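Long-range contacts in SecB-like chaperone Rv1957 (Mycobacterium tuberculosis, PDB 5MTW), which acts as the homotetrameric chaperone of a toxin-antitoxin-chaperone system, keeping the antitoxin HigA1 from aggregating in vitro, and is required to neutralize the toxin HigB1: residues T51-E57 / S75-Q81; T66-F70 / F112-L116; D105-A109 / Y143-V148. Numbering follows the deposited sequence.

Overall arrangement
After the short helix 20-25, strand 26-40 forms one outer edge, within this chain, of the antiparallel sheet, whose order runs 26-40, 99-114, 69-82, 50-62. Contact 1 closes the hairpin of strands 50-62 and 69-82. Contact 2 joins the start of strand 69-82 to the end of strand 99-114; its segments alternate with those of contact 1, so the two cross, about 31 Å apart centre to centre, on opposite sides of the chain's centre. Contact 3 opens after contact 1 has closed, crosses contact 2, and brings helix 125-154 onto the sheet. It touches contact 1 mainly at Cys76, whose backbone probably hydrogen-bonds Phe106 and whose sulfur packs on Ile144.

Contact 1: T51-E57 / S75-Q81; sequences TYDLEFE and SCHLRIQ
Eight backbone hydrogen bonds hold strands 51-57 and 75-81 in antiparallel register, two in each hydrogen-bonded pair. Thr51 N gives to Gln81 O (2.7 Å) and Gln81 N to Thr51 O (2.9 Å); Asp53 N to Arg79 O (2.8 Å) and Arg79 N to Asp53 O (2.9 Å); Glu55 N to His77 O (3.0 Å) and His77 N to Glu55 O (2.9 Å); Glu57 N to Ser75 O (2.7 Å) and Ser75 N to Glu57 O (2.8 Å). Between lie the non-hydrogen-bonded pairs Tyr52-Ile80, Leu54-Leu78 and Phe56-Cys76. The axes approach to 4.6 Å at 167°. These are the arms of a beta hairpin in the SecB-like sheet, amphipathic by alternation. On the polar face, Arg79 NH1 bonds His77 NE2 at 2.9 Å, and Gln81 reaches Asp100. The apolar face meets helix 125-154 and the loop carrying Leu160 and Leu162. There Leu54 (chi1 t, chi2 p) sets CD1 4.1 Å from both Leu78 CB and Cys76 CB, Phe56 (chi1 m) brings CD2 4.0 Å from Cys76 SG in an oblique sulfur-aromatic contact, and Tyr52 (chi1 p) lays CB 4.2 Å from Ile80 CG1, its hydroxyl bonding Glu163. Tyr52 and Ile80 pack on aromatic side chains of the HigA1 peptide.

Contact 2: T66-F70 / F112-L116; sequences TISAF and FDYHL
Phe70 lays one ring face over the CB of Phe112, a CH-pi contact with that atom 3.8 Å from the Phe70 ring centroid and 3.6 Å from Phe70 CZ. The two phenyl planes are nearly parallel (9°) but slid apart, centroids 5.1 Å from each other, so they barely overlap; Phe70 takes chi1 p and Phe112 chi1 m. Their backbones form an antiparallel hydrogen-bonded pair, with Phe70 N to Phe112 O at 2.8 Å and Phe112 N to Phe70 O at 2.9 Å. The next pair, Ala69-Asp113, is non-hydrogen-bonded, with CA atoms 4.0 Å apart; the Asp113 carboxylate forms a salt bridge with Arg29 on the neighbouring edge strand. Beyond it Tyr114 N donates to Ser68 O (3.1 Å), and Ser68 OG (chi1 p) makes a weak bond to Tyr114 O (3.2 Å). Tyr114, also chi1 p, turns its ring under Ser68, whose CB stands 3.9 Å from the ring centroid in a second CH-pi contact, while Tyr114 CD2 meets Phe70 CE1 at 3.8 Å. This is the end of the pairing between the two central strands of the sheet, where strand 69-82 emerges from a loop. Ile67 there packs on an apolar side chain of the bound peptide. With three main-chain hydrogen bonds and three aromatic side chains, the contact relies on backbone pairing and ring packing, and its one polar side-chain bond between the segments is weak.

Contact 3: D105-A109 / Y143-V148; sequences DFEFA and YIREYV
An aromatic cluster of Phe106, Phe108 and Tyr147 lies in the core between the sheet and helix 125-154. Segment 105-109 is extended and segment 143-148 helical, with Tyr147 N bonded to Tyr143 O (3.0 Å); their axes pass 9.8 Å apart at 144°, and Phe108 and Ile144 have the nearest CA atoms, at 7.3 Å. Tyr147 (chi1 t) points its edge at the face of Phe106 (chi1 p), centroids 5.0 Å apart and planes at 62°, and receives the edge of Phe108 (chi1 m) in an offset edge-to-face pair, 5.6 Å and 72°. This is helix-on-sheet packing of the SecB-like subunit: alternate strand residues face the helix, whereas Glu107 CB points away and its carboxylate salt-bridges Arg35 and Arg73. Phe106 CZ touches Ile144 CG2 (4.0 Å) and Val148 CG2 (3.7 Å); Phe108 CD2 meets Ile144 CG1 at 3.9 Å, and Phe108 CE2 meets Tyr147 CB at 3.6 Å. The helix also lies at the tetramer interface, where Tyr143 stacks edge-to-face with Tyr149 of a second subunit.

Contact 1: T51-E57 / S75-Q81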
# COMPACT_ATOMS: atom_id res chain seq x y z
N THR A 51 -4.64 -4.71 -22.15
CA THR A 51 -3.30 -4.21 -22.23
C THR A 51 -3.09 -2.80 -21.55
O THR A 51 -3.99 -2.24 -21.01
CB THR A 51 -2.78 -4.19 -23.69
OG1 THR A 51 -1.35 -4.12 -23.68
CG2 THR A 51 -3.39 -3.02 -24.49
N TYR A 52 -1.88 -2.28 -21.61
CA TYR A 52 -1.60 -0.98 -21.03
C TYR A 52 -0.48 -0.24 -21.68
O TYR A 52 0.40 -0.84 -22.22
CB TYR A 52 -1.34 -1.16 -19.54
CG TYR A 52 -0.02 -1.79 -19.23
CD1 TYR A 52 0.14 -3.14 -19.26
CD2 TYR A 52 1.08 -0.98 -18.91
CE1 TYR A 52 1.37 -3.70 -19.03
CE2 TYR A 52 2.31 -1.52 -18.61
CZ TYR A 52 2.44 -2.89 -18.65
OH TYR A 52 3.62 -3.45 -18.36
N ASP A 53 -0.53 1.06 -21.56
CA ASP A 53 0.52 1.98 -21.98
C ASP A 53 0.95 2.77 -20.75
O ASP A 53 0.09 3.13 -19.92
CB ASP A 53 0.03 3.05 -22.96
CG ASP A 53 -0.47 2.50 -24.24
OD1 ASP A 53 -0.20 1.34 -24.56
OD2 ASP A 53 -1.15 3.26 -24.94
N LEU A 54 2.25 3.00 -20.61
CA LEU A 54 2.81 3.77 -19.45
C LEU A 54 3.95 4.69 -19.91
O LEU A 54 5.01 4.23 -20.28
CB LEU A 54 3.28 2.84 -18.34
CG LEU A 54 3.76 3.53 -17.05
CD1 LEU A 54 2.81 4.55 -16.47
CD2 LEU A 54 4.14 2.52 -15.95
N GLU A 55 3.70 5.99 -19.87
CA GLU A 55 4.62 7.02 -20.35
C GLU A 55 5.17 7.59 -19.03
O GLU A 55 4.39 7.81 -18.09
CB GLU A 55 3.86 8.12 -21.06
CG GLU A 55 4.78 9.23 -21.55
CD GLU A 55 4.06 10.42 -22.14
OE1 GLU A 55 2.81 10.46 -22.06
OE2 GLU A 55 4.76 11.31 -22.70
N PHE A 56 6.49 7.78 -18.95
CA PHE A 56 7.14 8.43 -17.81
C PHE A 56 7.75 9.75 -18.28
O PHE A 56 8.23 9.84 -19.40
CB PHE A 56 8.29 7.60 -17.34
CG PHE A 56 7.94 6.20 -16.90
CD1 PHE A 56 7.79 5.17 -17.84
CD2 PHE A 56 7.76 5.90 -15.57
CE1 PHE A 56 7.50 3.86 -17.45
CE2 PHE A 56 7.45 4.58 -15.16
CZ PHE A 56 7.33 3.56 -16.11
N GLU A 57 7.80 10.76 -17.43
CA GLU A 57 8.53 11.98 -17.79
C GLU A 57 9.33 12.42 -16.53
O GLU A 57 8.73 12.80 -15.53
CB GLU A 57 7.56 13.05 -18.33
CG GLU A 57 8.15 14.22 -19.14
CD GLU A 57 9.19 13.82 -20.18
OE1 GLU A 57 8.89 13.07 -21.15
OE2 GLU A 57 10.34 14.31 -20.03
N SER A 75 6.84 12.02 -13.55
CA SER A 75 5.43 12.14 -13.99
C SER A 75 5.06 10.89 -14.83
O SER A 75 5.87 10.44 -15.64
CB SER A 75 5.24 13.44 -14.81
OG SER A 75 3.89 13.60 -15.16
N CYS A 76 3.93 10.26 -14.52
CA CYS A 76 3.50 9.04 -15.19
C CYS A 76 2.09 9.20 -15.78
O CYS A 76 1.17 9.81 -15.15
CB CYS A 76 3.50 7.87 -14.23
SG CYS A 76 5.02 7.69 -13.31
N HIS A 77 1.88 8.54 -16.92
CA HIS A 77 0.54 8.47 -17.56
C HIS A 77 0.27 6.98 -17.90
O HIS A 77 1.00 6.34 -18.65
CB HIS A 77 0.37 9.42 -18.79
CG HIS A 77 -1.06 9.47 -19.26
ND1 HIS A 77 -2.02 10.24 -18.63
CD2 HIS A 77 -1.73 8.76 -20.20
CE1 HIS A 77 -3.20 10.05 -19.19
NE2 HIS A 77 -3.05 9.14 -20.15
N LEU A 78 -0.70 6.42 -17.23
CA LEU A 78 -1.11 5.04 -17.37
C LEU A 78 -2.45 4.98 -18.08
O LEU A 78 -3.47 5.65 -17.70
CB LEU A 78 -1.22 4.39 -15.99
CG LEU A 78 -1.83 3.00 -15.99
CD1 LEU A 78 -0.85 2.06 -16.56
CD2 LEU A 78 -2.26 2.53 -14.60
N ARG A 79 -2.50 4.14 -19.09
CA ARG A 79 -3.72 3.92 -19.86
C ARG A 79 -3.88 2.42 -19.93
O ARG A 79 -3.00 1.72 -20.42
CB ARG A 79 -3.60 4.47 -21.28
CG ARG A 79 -3.94 5.93 -21.49
CD ARG A 79 -3.90 6.32 -23.01
NE ARG A 79 -5.11 7.00 -23.51
CZ ARG A 79 -5.50 8.25 -23.22
NH1 ARG A 79 -4.82 9.00 -22.40
NH2 ARG A 79 -6.58 8.77 -23.77
N ILE A 80 -4.96 1.95 -19.35
CA ILE A 80 -5.37 0.54 -19.41
C ILE A 80 -6.49 0.40 -20.43
O ILE A 80 -7.45 1.15 -20.39
CB ILE A 80 -5.80 0.03 -18.03
CG1 ILE A 80 -4.56 0.03 -17.10
CG2 ILE A 80 -6.36 -1.37 -18.11
CD1 ILE A 80 -4.89 -0.37 -15.70
N GLN A 81 -6.34 -0.59 -21.30
CA GLN A 81 -7.17 -0.73 -22.47
C GLN A 81 -7.54 -2.17 -22.76
O GLN A 81 -6.71 -3.06 -22.62
CB GLN A 81 -6.38 -0.26 -23.67
CG GLN A 81 -5.98 1.20 -23.65
CD GLN A 81 -5.37 1.60 -24.96
OE1 GLN A 81 -4.43 0.98 -25.39
NE2 GLN A 81 -5.95 2.58 -25.62

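Contact 2: T66-F70 / F112-L116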
# COMPACT_ATOMS: atom_id res chain seq x y z
N THR A 66 21.95 28.03 -3.67
CA THR A 66 21.25 28.43 -2.44
C THR A 66 21.06 27.31 -1.46
O THR A 66 21.00 27.54 -0.27
CB THR A 66 19.81 28.79 -2.68
OG1 THR A 66 19.64 29.12 -4.05
CG2 THR A 66 19.36 29.89 -1.76
N ILE A 67 20.79 26.12 -1.99
CA ILE A 67 20.62 24.96 -1.14
C ILE A 67 21.22 23.76 -1.80
O ILE A 67 21.25 23.62 -3.06
CB ILE A 67 19.17 24.64 -0.72
CG1 ILE A 67 18.21 24.52 -1.91
CG2 ILE A 67 18.67 25.63 0.33
CD1 ILE A 67 16.87 23.93 -1.49
N SER A 68 21.73 22.91 -0.94
CA SER A 68 22.43 21.75 -1.42
C SER A 68 21.41 20.56 -1.35
O SER A 68 21.70 19.51 -0.80
CB SER A 68 23.68 21.51 -0.55
OG SER A 68 23.30 21.19 0.76
N ALA A 69 20.18 20.80 -1.81
CA ALA A 69 19.15 19.74 -1.86
C ALA A 69 18.52 19.81 -3.26
O ALA A 69 18.42 20.88 -3.85
CB ALA A 69 18.11 19.89 -0.76
N PHE A 70 18.14 18.64 -3.79
CA PHE A 70 17.36 18.59 -5.01
C PHE A 70 16.27 17.55 -5.01
O PHE A 70 16.33 16.54 -4.30
CB PHE A 70 18.24 18.41 -6.22
CG PHE A 70 19.09 17.18 -6.21
CD1 PHE A 70 20.25 17.14 -5.51
CD2 PHE A 70 18.70 16.06 -6.93
CE1 PHE A 70 21.06 15.99 -5.49
CE2 PHE A 70 19.51 14.92 -6.94
CZ PHE A 70 20.68 14.90 -6.22
N PHE A 112 16.78 14.55 -2.30
CA PHE A 112 18.14 14.20 -2.05
C PHE A 112 18.83 15.44 -1.53
O PHE A 112 18.44 16.58 -1.86
CB PHE A 112 18.89 13.86 -3.32
CG PHE A 112 18.36 12.67 -4.05
CD1 PHE A 112 17.26 12.82 -4.86
CD2 PHE A 112 18.95 11.43 -3.93
CE1 PHE A 112 16.76 11.74 -5.57
CE2 PHE A 112 18.49 10.36 -4.64
CZ PHE A 112 17.35 10.50 -5.45
N ASP A 113 19.89 15.22 -0.78
CA ASP A 113 20.79 16.32 -0.57
C ASP A 113 22.26 15.84 -0.75
O ASP A 113 22.53 14.63 -1.03
CB ASP A 113 20.44 17.09 0.69
CG ASP A 113 20.42 16.23 1.93
OD1 ASP A 113 21.23 15.30 2.02
OD2 ASP A 113 19.60 16.54 2.84
N TYR A 114 23.17 16.81 -0.75
CA TYR A 114 24.61 16.49 -0.88
C TYR A 114 25.52 17.46 -0.09
O TYR A 114 25.09 18.51 0.35
CB TYR A 114 24.99 16.51 -2.35
CG TYR A 114 24.77 17.85 -2.99
CD1 TYR A 114 25.76 18.87 -2.91
CD2 TYR A 114 23.58 18.15 -3.62
CE1 TYR A 114 25.53 20.12 -3.47
CE2 TYR A 114 23.36 19.37 -4.20
CZ TYR A 114 24.31 20.35 -4.11
OH TYR A 114 24.04 21.52 -4.74
N HIS A 115 26.78 17.04 0.07
CA HIS A 115 27.85 17.75 0.82
C HIS A 115 28.99 18.00 -0.16
O HIS A 115 29.48 17.05 -0.75
CB HIS A 115 28.37 16.86 1.97
N LEU A 116 29.37 19.25 -0.40
CA LEU A 116 30.29 19.56 -1.53
C LEU A 116 31.75 19.27 -1.16
O LEU A 116 32.24 19.66 -0.10
CB LEU A 116 30.12 21.01 -2.06

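Contact 3: D105-A109 / Y143-V148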
# COMPACT_ATOMS: atom_id res chain seq x y z
N ASP A 105 -2.95 9.54 -14.07
CA ASP A 105 -1.84 10.47 -14.22
C ASP A 105 -1.39 10.85 -12.80
O ASP A 105 -2.20 11.34 -12.00
CB ASP A 105 -2.26 11.69 -15.03
CG ASP A 105 -1.19 12.81 -15.03
OD1 ASP A 105 0.06 12.59 -15.27
OD2 ASP A 105 -1.62 13.95 -14.79
N PHE A 106 -0.16 10.50 -12.48
CA PHE A 106 0.37 10.76 -11.18
C PHE A 106 1.85 11.13 -11.22
O PHE A 106 2.56 10.83 -12.18
CB PHE A 106 0.07 9.55 -10.27
CG PHE A 106 0.71 8.28 -10.72
CD1 PHE A 106 0.10 7.49 -11.67
CD2 PHE A 106 1.92 7.91 -10.26
CE1 PHE A 106 0.68 6.27 -12.13
CE2 PHE A 106 2.55 6.74 -10.68
CZ PHE A 106 1.92 5.90 -11.62
N GLU A 107 2.37 11.68 -10.12
CA GLU A 107 3.75 12.03 -10.09
C GLU A 107 4.40 11.84 -8.70
O GLU A 107 3.77 12.18 -7.71
CB GLU A 107 3.88 13.53 -10.42
CG GLU A 107 5.30 13.98 -10.60
CD GLU A 107 5.37 15.48 -10.96
OE1 GLU A 107 4.41 16.21 -10.77
OE2 GLU A 107 6.43 15.90 -11.50
N PHE A 108 5.51 11.12 -8.68
CA PHE A 108 6.28 10.87 -7.50
C PHE A 108 7.50 11.81 -7.44
O PHE A 108 8.05 12.28 -8.47
CB PHE A 108 6.72 9.37 -7.44
CG PHE A 108 5.65 8.45 -6.83
CD1 PHE A 108 5.60 8.26 -5.45
CD2 PHE A 108 4.67 7.80 -7.62
CE1 PHE A 108 4.59 7.46 -4.85
CE2 PHE A 108 3.68 7.02 -7.04
CZ PHE A 108 3.69 6.78 -5.67
N ALA A 109 7.94 12.07 -6.22
CA ALA A 109 9.09 12.84 -5.95
C ALA A 109 10.00 12.18 -4.97
O ALA A 109 9.47 11.64 -4.00
CB ALA A 109 8.69 14.11 -5.29
N TYR A 143 8.39 2.53 -6.32
CA TYR A 143 7.28 3.18 -5.72
C TYR A 143 6.15 3.38 -6.70
O TYR A 143 4.92 3.37 -6.38
CB TYR A 143 7.67 4.56 -5.20
CG TYR A 143 8.59 4.45 -4.01
CD1 TYR A 143 9.96 4.25 -4.20
CD2 TYR A 143 8.10 4.54 -2.72
CE1 TYR A 143 10.84 4.13 -3.11
CE2 TYR A 143 8.97 4.43 -1.62
CZ TYR A 143 10.34 4.24 -1.82
OH TYR A 143 11.19 4.16 -0.70
N ILE A 144 6.58 3.54 -7.93
CA ILE A 144 5.65 3.72 -9.05
C ILE A 144 4.94 2.41 -9.32
O ILE A 144 3.79 2.37 -9.49
CB ILE A 144 6.33 4.23 -10.35
CG1 ILE A 144 6.67 5.74 -10.22
CG2 ILE A 144 5.43 4.01 -11.55
CD1 ILE A 144 7.74 6.27 -11.20
N ARG A 145 5.69 1.33 -9.32
CA ARG A 145 5.11 0.01 -9.54
C ARG A 145 4.12 -0.39 -8.42
O ARG A 145 3.06 -0.95 -8.66
CB ARG A 145 6.29 -1.00 -9.58
CG ARG A 145 5.87 -2.45 -9.61
CD ARG A 145 7.14 -3.29 -9.98
NE ARG A 145 6.92 -4.77 -9.97
CZ ARG A 145 7.01 -5.54 -8.91
NH1 ARG A 145 7.28 -5.05 -7.71
NH2 ARG A 145 6.83 -6.83 -9.02
N GLU A 146 4.49 -0.09 -7.17
CA GLU A 146 3.63 -0.41 -6.05
C GLU A 146 2.32 0.41 -6.13
O GLU A 146 1.24 -0.07 -5.83
CB GLU A 146 4.29 -0.20 -4.70
CG GLU A 146 3.41 -0.62 -3.52
CD GLU A 146 2.40 0.45 -3.09
OE1 GLU A 146 2.62 1.64 -3.36
OE2 GLU A 146 1.35 0.11 -2.47
N TYR A 147 2.44 1.65 -6.57
CA TYR A 147 1.28 2.48 -6.67
C TYR A 147 0.29 2.00 -7.74
O TYR A 147 -0.94 2.06 -7.55
CB TYR A 147 1.74 3.99 -6.87
CG TYR A 147 0.57 4.87 -6.83
CD1 TYR A 147 -0.17 5.03 -5.65
CD2 TYR A 147 0.13 5.54 -7.95
CE1 TYR A 147 -1.32 5.82 -5.60
CE2 TYR A 147 -0.99 6.32 -7.92
CZ TYR A 147 -1.72 6.46 -6.74
OH TYR A 147 -2.91 7.22 -6.80
N VAL A 148 0.82 1.56 -8.89
CA VAL A 148 0.02 1.04 -9.94
C VAL A 148 -0.73 -0.23 -9.48
O VAL A 148 -1.87 -0.41 -9.79
CB VAL A 148 0.79 0.89 -11.23
CG1 VAL A 148 0.01 0.14 -12.28
CG2 VAL A 148 1.16 2.27 -11.81